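RNA-binding protein 12 (Homo sapiens, PDB 2EK1) probably binds RNA through an RNA recognition motif, and is seen as a dimer in the crystal. Local coordinates at residues 17-23 and 58-64; 35-39 and 72-77. All blocks are in the same frame, centred on the assembly; numbering follows the deposited sequence.

Overall arrangement
From the N terminus the chain lays down strand 16-21, which carries the first half of contact 1. It then forms helix 29-35 and a turn, where contact 2 begins. The edge strand 47-50 follows. Strand 59-64 next returns beside 16-21 and closes contact 1. Helix 67-77 comes directly after and closes contact 2 against the turn. The two contacts therefore cross along the chain, each closing a loop of just over thirty residues. Contact 1 joins the middle of the sheet, and contact 2 joins the end of helix 29-35 and its turn to helix 67-77. Their centres lie about 12 Å apart. Phe64 links them by packing on Phe36 and Ala73, and Ile18 meets Val74.

Contact 1. Residues 17-23 and 58-64; sequences VIKVQNM and GEAMVAF
Ile18 and Val62 form a hydrogen-bonded antiparallel pair near one end of this strand pairing. Ile18 N donates to Val62 O over 2.8 Å, and Val62 N returns a longer bond to Ile18 O. The two side chains lie side by side, with Ile18 CG1 3.8 Å from Val62 CG1. Ile18 CG1 sits between its backbone N and carbonyl carbon (chi1 65°). The branch runs on to CD1, which meets the edge of the Phe64 ring, 3.7 Å from CE2. Ala70 and Val74 of helix 67-77 cover Ile18 on this face.

Val17 turns to the other face of the sheet. Its CG1 is 3.7 Å from CE of selenomethionine Met61, and its CG2 touches Ala63 CB. Met61 also packs on Cys47 of the second subunit.

At the far end Gly58 fits closely against the turn after strand 16-21. Its O accepts a bond from Met23 N at 2.9 Å, in the carbonyl plane. The selenomethionine Met23 bends at its last torsion and brings CE tightly to Ala60 CB, at 3.5 Å.

Strands 16-21 and 59-64 are the central pair of the RNA recognition motif sheet and carry its RNP2 and RNP1 sequences. Here Lys19, Glu59 and Met61 stand where many relatives carry aromatic residues that contact RNA.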
ATOM      1  N   VAL A  17      10.746   2.023   0.546  1.00 21.78           N
ATOM      2  CA  VAL A  17       9.626   1.097   0.483  1.00 21.60           C
ATOM      3  C   VAL A  17       9.898  -0.032  -0.467  1.00 21.99           C
ATOM      4  O   VAL A  17      10.429   0.170  -1.575  1.00 23.52           O
ATOM      5  CB  VAL A  17       8.311   1.825  -0.025  1.00 20.29           C
ATOM      6  CG1 VAL A  17       7.236   0.799  -0.329  1.00 19.40           C
ATOM      7  CG2 VAL A  17       7.895   2.897   0.893  1.00 18.49           C
ATOM      8  N   ILE A  18       9.569  -1.235  -0.057  1.00 18.58           N
ATOM      9  CA  ILE A  18       9.743  -2.346  -0.988  1.00 18.46           C
ATOM     10  C   ILE A  18       8.341  -2.965  -1.307  1.00 17.63           C
ATOM     11  O   ILE A  18       7.379  -2.715  -0.648  1.00 20.13           O
ATOM     12  CB  ILE A  18      10.572  -3.502  -0.353  1.00 18.00           C
ATOM     13  CG1 ILE A  18       9.754  -4.097   0.819  1.00 19.05           C
ATOM     14  CG2 ILE A  18      12.006  -2.972   0.129  1.00 17.82           C
ATOM     15  CD1 ILE A  18      10.207  -5.514   1.250  1.00 18.71           C
ATOM     16  N   LYS A  19       8.296  -3.830  -2.282  1.00 17.42           N
ATOM     17  CA  LYS A  19       7.100  -4.544  -2.633  1.00 17.26           C
ATOM     18  C   LYS A  19       7.244  -5.988  -2.269  1.00 16.73           C
ATOM     19  O   LYS A  19       8.339  -6.602  -2.376  1.00 15.36           O
ATOM     20  CB  LYS A  19       6.825  -4.414  -4.121  1.00 21.38           C
ATOM     21  CG  LYS A  19       6.273  -3.093  -4.451  1.00 26.19           C
ATOM     22  CD  LYS A  19       5.723  -3.075  -5.951  1.00 31.01           C
ATOM     23  CE  LYS A  19       5.559  -4.501  -6.582  1.00 31.97           C
ATOM     24  NZ  LYS A  19       5.729  -4.305  -8.111  1.00 35.58           N
ATOM     25  N   VAL A  20       6.107  -6.567  -1.888  1.00 15.47           N
ATOM     26  CA  VAL A  20       5.987  -7.964  -1.482  1.00 12.93           C
ATOM     27  C   VAL A  20       4.877  -8.506  -2.342  1.00 14.89           C
ATOM     28  O   VAL A  20       3.813  -7.874  -2.477  1.00 13.84           O
ATOM     29  CB  VAL A  20       5.592  -7.985   0.017  1.00 14.67           C
ATOM     30  CG1 VAL A  20       5.531  -9.409   0.580  1.00 14.68           C
ATOM     31  CG2 VAL A  20       6.630  -7.114   0.829  1.00 13.42           C
ATOM     32  N   GLN A  21       5.081  -9.679  -2.922  1.00 14.52           N
ATOM     33  CA  GLN A  21       4.084 -10.270  -3.829  1.00 17.49           C
ATOM     34  C   GLN A  21       4.025 -11.780  -3.552  1.00 17.50           C
ATOM     35  O   GLN A  21       4.972 -12.361  -2.993  1.00 16.81           O
ATOM     36  CB  GLN A  21       4.521 -10.097  -5.311  1.00 18.57           C
ATOM     37  CG  GLN A  21       4.403  -8.712  -5.893  1.00 19.31           C
ATOM     38  CD  GLN A  21       5.013  -8.648  -7.280  1.00 23.01           C
ATOM     39  OE1 GLN A  21       6.230  -8.646  -7.420  1.00 23.31           O
ATOM     40  NE2 GLN A  21       4.168  -8.620  -8.299  1.00 21.75           N
ATOM     41  N   ASN A  22       2.950 -12.375  -4.016  1.00 17.09           N
ATOM     42  CA  ASN A  22       2.701 -13.781  -3.878  1.00 17.36           C
ATOM     43  C   ASN A  22       2.344 -14.169  -2.479  1.00 19.89           C
ATOM     44  O   ASN A  22       2.441 -15.319  -2.178  1.00 19.21           O
ATOM     45  CB  ASN A  22       3.882 -14.638  -4.376  1.00 18.59           C
ATOM     46  CG  ASN A  22       3.409 -16.016  -4.780  1.00 18.62           C
ATOM     47  OD1 ASN A  22       2.248 -16.184  -5.257  1.00 19.09           O
ATOM     48  ND2 ASN A  22       4.258 -17.001  -4.594  1.00 18.01           N
HETATM   49  N   MSE A  23       1.939 -13.221  -1.595  1.00 17.44           N
HETATM   50  CA  MSE A  23       1.502 -13.677  -0.282  1.00 18.49           C
HETATM   51  C   MSE A  23       0.141 -14.418  -0.357  1.00 18.49           C
HETATM   52  O   MSE A  23      -0.601 -14.151  -1.222  1.00 20.28           O
HETATM   53  CB  MSE A  23       1.294 -12.490   0.651  1.00 19.10           C
HETATM   54  CG  MSE A  23       2.532 -11.633   0.736  1.00 22.20           C
HETATM   55 SE   MSE A  23       2.116 -10.104   1.970  1.00 31.73          SE
HETATM   56  CE  MSE A  23       0.746  -9.249   0.948  1.00 25.43           C
ATOM     57  N   GLY A  58      -2.566 -10.305  -2.816  1.00 21.88           N
ATOM     58  CA  GLY A  58      -1.381 -11.083  -2.456  1.00 21.51           C
ATOM     59  C   GLY A  58      -0.171 -10.165  -2.479  1.00 20.59           C
ATOM     60  O   GLY A  58       0.946 -10.609  -2.319  1.00 21.64           O
ATOM     61  N   GLU A  59      -0.390  -8.853  -2.629  1.00 22.66           N
ATOM     62  CA  GLU A  59       0.706  -7.881  -2.714  1.00 19.79           C
ATOM     63  C   GLU A  59       0.671  -6.869  -1.575  1.00 21.37           C
ATOM     64  O   GLU A  59      -0.409  -6.569  -1.039  1.00 20.05           O
ATOM     65  CB  GLU A  59       0.659  -7.144  -4.075  1.00 22.97           C
ATOM     66  CG  GLU A  59       0.916  -8.080  -5.257  1.00 26.99           C
ATOM     67  CD  GLU A  59       0.897  -7.436  -6.630  1.00 30.96           C
ATOM     68  OE1 GLU A  59       0.912  -6.184  -6.753  1.00 32.71           O
ATOM     69  OE2 GLU A  59       0.881  -8.231  -7.596  1.00 31.96           O
ATOM     70  N   ALA A  60       1.828  -6.300  -1.246  1.00 18.90           N
ATOM     71  CA  ALA A  60       1.922  -5.326  -0.153  1.00 20.48           C
ATOM     72  C   ALA A  60       3.143  -4.426  -0.378  1.00 20.53           C
ATOM     73  O   ALA A  60       3.977  -4.724  -1.241  1.00 22.80           O
ATOM     74  CB  ALA A  60       2.057  -6.024   1.081  1.00 20.20           C
HETATM   75  N   MSE A  61       3.199  -3.334   0.337  1.00 19.61           N
HETATM   76  CA  MSE A  61       4.281  -2.371   0.301  1.00 21.76           C
HETATM   77  C   MSE A  61       4.583  -2.348   1.782  1.00 22.31           C
HETATM   78  O   MSE A  61       3.659  -2.415   2.638  1.00 21.45           O
HETATM   79  CB  MSE A  61       3.796  -0.991  -0.143  1.00 23.18           C
HETATM   80  CG  MSE A  61       3.101  -0.994  -1.489  1.00 30.16           C
HETATM   81 SE   MSE A  61       2.633   0.817  -1.968  1.00 43.41          SE
HETATM   82  CE  MSE A  61       4.401   1.066  -2.703  1.00 37.76           C
ATOM     83  N   VAL A  62       5.863  -2.246   2.076  1.00 19.76           N
ATOM     84  CA  VAL A  62       6.338  -2.258   3.437  1.00 20.43           C
ATOM     85  C   VAL A  62       7.616  -1.350   3.439  1.00 19.94           C
ATOM     86  O   VAL A  62       8.351  -1.252   2.423  1.00 19.82           O
ATOM     87  CB  VAL A  62       6.603  -3.750   3.740  1.00 25.05           C
ATOM     88  CG1 VAL A  62       7.960  -3.995   4.135  1.00 22.79           C
ATOM     89  CG2 VAL A  62       5.531  -4.340   4.628  1.00 25.09           C
ATOM     90  N   ALA A  63       7.861  -0.666   4.547  1.00 17.74           N
ATOM     91  CA  ALA A  63       9.007   0.264   4.570  1.00 19.17           C
ATOM     92  C   ALA A  63       9.999  -0.006   5.687  1.00 17.59           C
ATOM     93  O   ALA A  63       9.671  -0.569   6.665  1.00 16.74           O
ATOM     94  CB  ALA A  63       8.534   1.698   4.641  1.00 15.83           C
ATOM     95  N   PHE A  64      11.222   0.465   5.477  1.00 20.20           N
ATOM     96  CA  PHE A  64      12.312   0.281   6.396  1.00 20.56           C
ATOM     97  C   PHE A  64      12.918   1.676   6.562  1.00 23.70           C
ATOM     98  O   PHE A  64      12.824   2.561   5.648  1.00 20.66           O
ATOM     99  CB  PHE A  64      13.368  -0.657   5.752  1.00 20.26           C
ATOM    100  CG  PHE A  64      12.841  -2.023   5.436  1.00 20.71           C
ATOM    101  CD1 PHE A  64      12.990  -3.083   6.349  1.00 19.31           C
ATOM    102  CD2 PHE A  64      12.157  -2.246   4.287  1.00 17.88           C
ATOM    103  CE1 PHE A  64      12.472  -4.327   6.093  1.00 18.75           C
ATOM    104  CE2 PHE A  64      11.620  -3.542   4.033  1.00 18.66           C
ATOM    105  CZ  PHE A  64      11.786  -4.567   4.935  1.00 17.06           C
TER

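Contact 2. Residues 35-39 and 72-77; sequences FFYGY and AAVIDL
Leu77 and Tyr39 pack against each other behind the sheet of the RNA recognition motif, where the end of helix 29-35 and the turn after it meet helix 67-77. The turn is a type II beta turn from Phe36 to Tyr39. Tyr39 N bonds back to Phe36 O, and the turn brings the Tyr39 side chain to helix 67-77.

The apolar contacts gather on Leu77. Its CD1 lies over one face of the Tyr39 ring as a CH-pi contact, 3.9 Å from the centroid and 19° off the ring normal. The same methyl is 3.6 Å from Phe36 CD2, so it is wedged between two aromatic rings. Leu77 CB rests on Phe35, 3.6 Å from CE2. The edge of the Phe35 ring also closely approaches the helix backbone, with CZ 3.4 Å from Leu77 O. Ala73 CB takes up the edge of Phe36 and also approaches Tyr39 CD1.

The aromatic residues also support one another. With CG turned opposite the backbone N (chi1 -177°), the Phe35 ring reaches back so that CD2 stands over the centre of the Phe36 ring, 3.5 Å above its plane. Leu89 of strand 85-90 touches both Phe36 and Leu77, and Ile18 and Val20 of strand 16-21 also meet Phe36. These contacts tie the turn and the helix to the sheet.

The polar contact is between Tyr39 and Asp76. Asp76 comes to the edge of the Tyr39 ring with its carboxylate turned 75° from the ring plane, and Asp76 OD1 is 2.8 Å from Tyr39 OH.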
ATOM      1  N   PHE A  35       7.305 -12.186   9.307  1.00 27.19           N
ATOM      2  CA  PHE A  35       8.210 -12.485   8.189  1.00 23.76           C
ATOM      3  C   PHE A  35       9.443 -11.563   8.223  1.00 24.70           C
ATOM      4  O   PHE A  35      10.559 -11.998   7.931  1.00 23.23           O
ATOM      5  CB  PHE A  35       7.465 -12.286   6.854  1.00 22.58           C
ATOM      6  CG  PHE A  35       8.281 -12.640   5.624  1.00 19.29           C
ATOM      7  CD1 PHE A  35       8.377 -13.931   5.214  1.00 19.30           C
ATOM      8  CD2 PHE A  35       8.893 -11.645   4.845  1.00 20.45           C
ATOM      9  CE1 PHE A  35       9.081 -14.254   4.037  1.00 21.04           C
ATOM     10  CE2 PHE A  35       9.583 -11.951   3.674  1.00 19.55           C
ATOM     11  CZ  PHE A  35       9.676 -13.281   3.275  1.00 19.60           C
ATOM     12  N   PHE A  36       9.264 -10.271   8.518  1.00 23.96           N
ATOM     13  CA  PHE A  36      10.415  -9.417   8.536  1.00 23.01           C
ATOM     14  C   PHE A  36      11.061  -9.306   9.915  1.00 24.14           C
ATOM     15  O   PHE A  36      11.782  -8.347  10.172  1.00 23.33           O
ATOM     16  CB  PHE A  36      10.093  -8.004   8.004  1.00 22.42           C
ATOM     17  CG  PHE A  36       9.741  -7.980   6.570  1.00 20.46           C
ATOM     18  CD1 PHE A  36       8.385  -8.005   6.145  1.00 19.16           C
ATOM     19  CD2 PHE A  36      10.758  -8.058   5.585  1.00 19.77           C
ATOM     20  CE1 PHE A  36       8.019  -8.095   4.786  1.00 19.12           C
ATOM     21  CE2 PHE A  36      10.400  -8.146   4.166  1.00 19.44           C
ATOM     22  CZ  PHE A  36       9.023  -8.169   3.766  1.00 19.72           C
ATOM     23  N   TYR A  37      10.820 -10.315  10.754  1.00 25.25           N
ATOM     24  CA  TYR A  37      11.369 -10.318  12.136  1.00 29.67           C
ATOM     25  C   TYR A  37      12.881 -10.337  12.050  1.00 29.82           C
ATOM     26  O   TYR A  37      13.489 -11.125  11.315  1.00 28.19           O
ATOM     27  CB  TYR A  37      10.838 -11.530  12.958  1.00 33.46           C
ATOM     28  CG  TYR A  37      11.337 -11.586  14.434  1.00 36.53           C
ATOM     29  CD1 TYR A  37      12.484 -12.323  14.777  1.00 37.65           C
ATOM     30  CD2 TYR A  37      10.684 -10.861  15.459  1.00 37.98           C
ATOM     31  CE1 TYR A  37      13.000 -12.334  16.125  1.00 36.17           C
ATOM     32  CE2 TYR A  37      11.180 -10.867  16.800  1.00 38.84           C
ATOM     33  CZ  TYR A  37      12.365 -11.613  17.107  1.00 38.81           C
ATOM     34  OH  TYR A  37      12.946 -11.565  18.372  1.00 39.52           O
ATOM     35  N   GLY A  38      13.497  -9.412  12.739  1.00 29.92           N
ATOM     36  CA  GLY A  38      14.927  -9.405  12.704  1.00 29.99           C
ATOM     37  C   GLY A  38      15.345  -8.430  11.641  1.00 31.47           C
ATOM     38  O   GLY A  38      16.568  -8.193  11.454  1.00 30.37           O
ATOM     39  N   TYR A  39      14.397  -7.849  10.907  1.00 29.97           N
ATOM     40  CA  TYR A  39      14.870  -6.887   9.909  1.00 28.12           C
ATOM     41  C   TYR A  39      14.487  -5.414  10.043  1.00 27.79           C
ATOM     42  O   TYR A  39      14.742  -4.645   9.145  1.00 27.28           O
ATOM     43  CB  TYR A  39      14.590  -7.387   8.441  1.00 31.08           C
ATOM     44  CG  TYR A  39      15.510  -8.483   7.928  1.00 29.97           C
ATOM     45  CD1 TYR A  39      16.565  -8.205   7.049  1.00 33.34           C
ATOM     46  CD2 TYR A  39      15.391  -9.754   8.429  1.00 31.89           C
ATOM     47  CE1 TYR A  39      17.514  -9.191   6.693  1.00 32.96           C
ATOM     48  CE2 TYR A  39      16.322 -10.750   8.124  1.00 33.94           C
ATOM     49  CZ  TYR A  39      17.405 -10.470   7.262  1.00 34.76           C
ATOM     50  OH  TYR A  39      18.384 -11.471   7.126  1.00 34.33           O
ATOM     51  N   ALA A  72      18.908  -5.209   2.289  1.00 21.53           N
ATOM     52  CA  ALA A  72      19.222  -6.422   2.963  1.00 21.12           C
ATOM     53  C   ALA A  72      18.011  -7.306   3.097  1.00 21.00           C
ATOM     54  O   ALA A  72      18.119  -8.534   2.917  1.00 18.12           O
ATOM     55  CB  ALA A  72      19.782  -6.178   4.359  1.00 21.43           C
ATOM     56  N   ALA A  73      16.840  -6.735   3.485  1.00 20.14           N
ATOM     57  CA  ALA A  73      15.658  -7.628   3.547  1.00 17.47           C
ATOM     58  C   ALA A  73      15.383  -8.278   2.213  1.00 16.94           C
ATOM     59  O   ALA A  73      15.109  -9.484   2.142  1.00 17.62           O
ATOM     60  CB  ALA A  73      14.370  -6.875   4.016  1.00 15.01           C
ATOM     61  N   VAL A  74      15.424  -7.489   1.151  1.00 17.11           N
ATOM     62  CA  VAL A  74      15.136  -8.021  -0.145  1.00 17.53           C
ATOM     63  C   VAL A  74      16.087  -9.144  -0.521  1.00 20.33           C
ATOM     64  O   VAL A  74      15.660 -10.181  -1.061  1.00 17.93           O
ATOM     65  CB  VAL A  74      15.097  -6.873  -1.141  1.00 19.81           C
ATOM     66  CG1 VAL A  74      15.051  -7.349  -2.580  1.00 18.82           C
ATOM     67  CG2 VAL A  74      13.853  -6.017  -0.761  1.00 18.73           C
ATOM     68  N   ILE A  75      17.373  -8.979  -0.206  1.00 18.49           N
ATOM     69  CA  ILE A  75      18.287 -10.051  -0.503  1.00 21.16           C
ATOM     70  C   ILE A  75      18.086 -11.310   0.291  1.00 19.82           C
ATOM     71  O   ILE A  75      17.934 -12.385  -0.269  1.00 19.05           O
ATOM     72  CB  ILE A  75      19.773  -9.601  -0.322  1.00 22.20           C
ATOM     73  CG1 ILE A  75      20.070  -8.532  -1.392  1.00 22.17           C
ATOM     74  CG2 ILE A  75      20.678 -10.857  -0.437  1.00 21.68           C
ATOM     75  CD1 ILE A  75      21.451  -7.832  -1.234  1.00 23.70           C
ATOM     76  N   ASP A  76      17.982 -11.165   1.605  1.00 20.30           N
ATOM     77  CA  ASP A  76      17.927 -12.309   2.482  1.00 21.61           C
ATOM     78  C   ASP A  76      16.597 -13.010   2.564  1.00 22.09           C
ATOM     79  O   ASP A  76      16.608 -14.219   2.808  1.00 24.20           O
ATOM     80  CB  ASP A  76      18.340 -11.920   3.919  1.00 22.55           C
ATOM     81  CG  ASP A  76      19.809 -11.457   4.018  1.00 25.37           C
ATOM     82  OD1 ASP A  76      20.124 -10.813   5.036  1.00 23.58           O
ATOM     83  OD2 ASP A  76      20.615 -11.734   3.086  1.00 25.21           O
ATOM     84  N   LEU A  77      15.488 -12.296   2.322  1.00 19.84           N
ATOM     85  CA  LEU A  77      14.132 -12.906   2.445  1.00 18.85           C
ATOM     86  C   LEU A  77      13.398 -13.254   1.184  1.00 17.47           C
ATOM     87  O   LEU A  77      12.370 -13.865   1.307  1.00 19.57           O
ATOM     88  CB  LEU A  77      13.172 -12.017   3.305  1.00 15.53           C
ATOM     89  CG  LEU A  77      13.899 -11.773   4.682  1.00 19.00           C
ATOM     90  CD1 LEU A  77      13.342 -10.594   5.479  1.00 15.04           C
ATOM     91  CD2 LEU A  77      13.903 -13.070   5.554  1.00 16.83           C
TER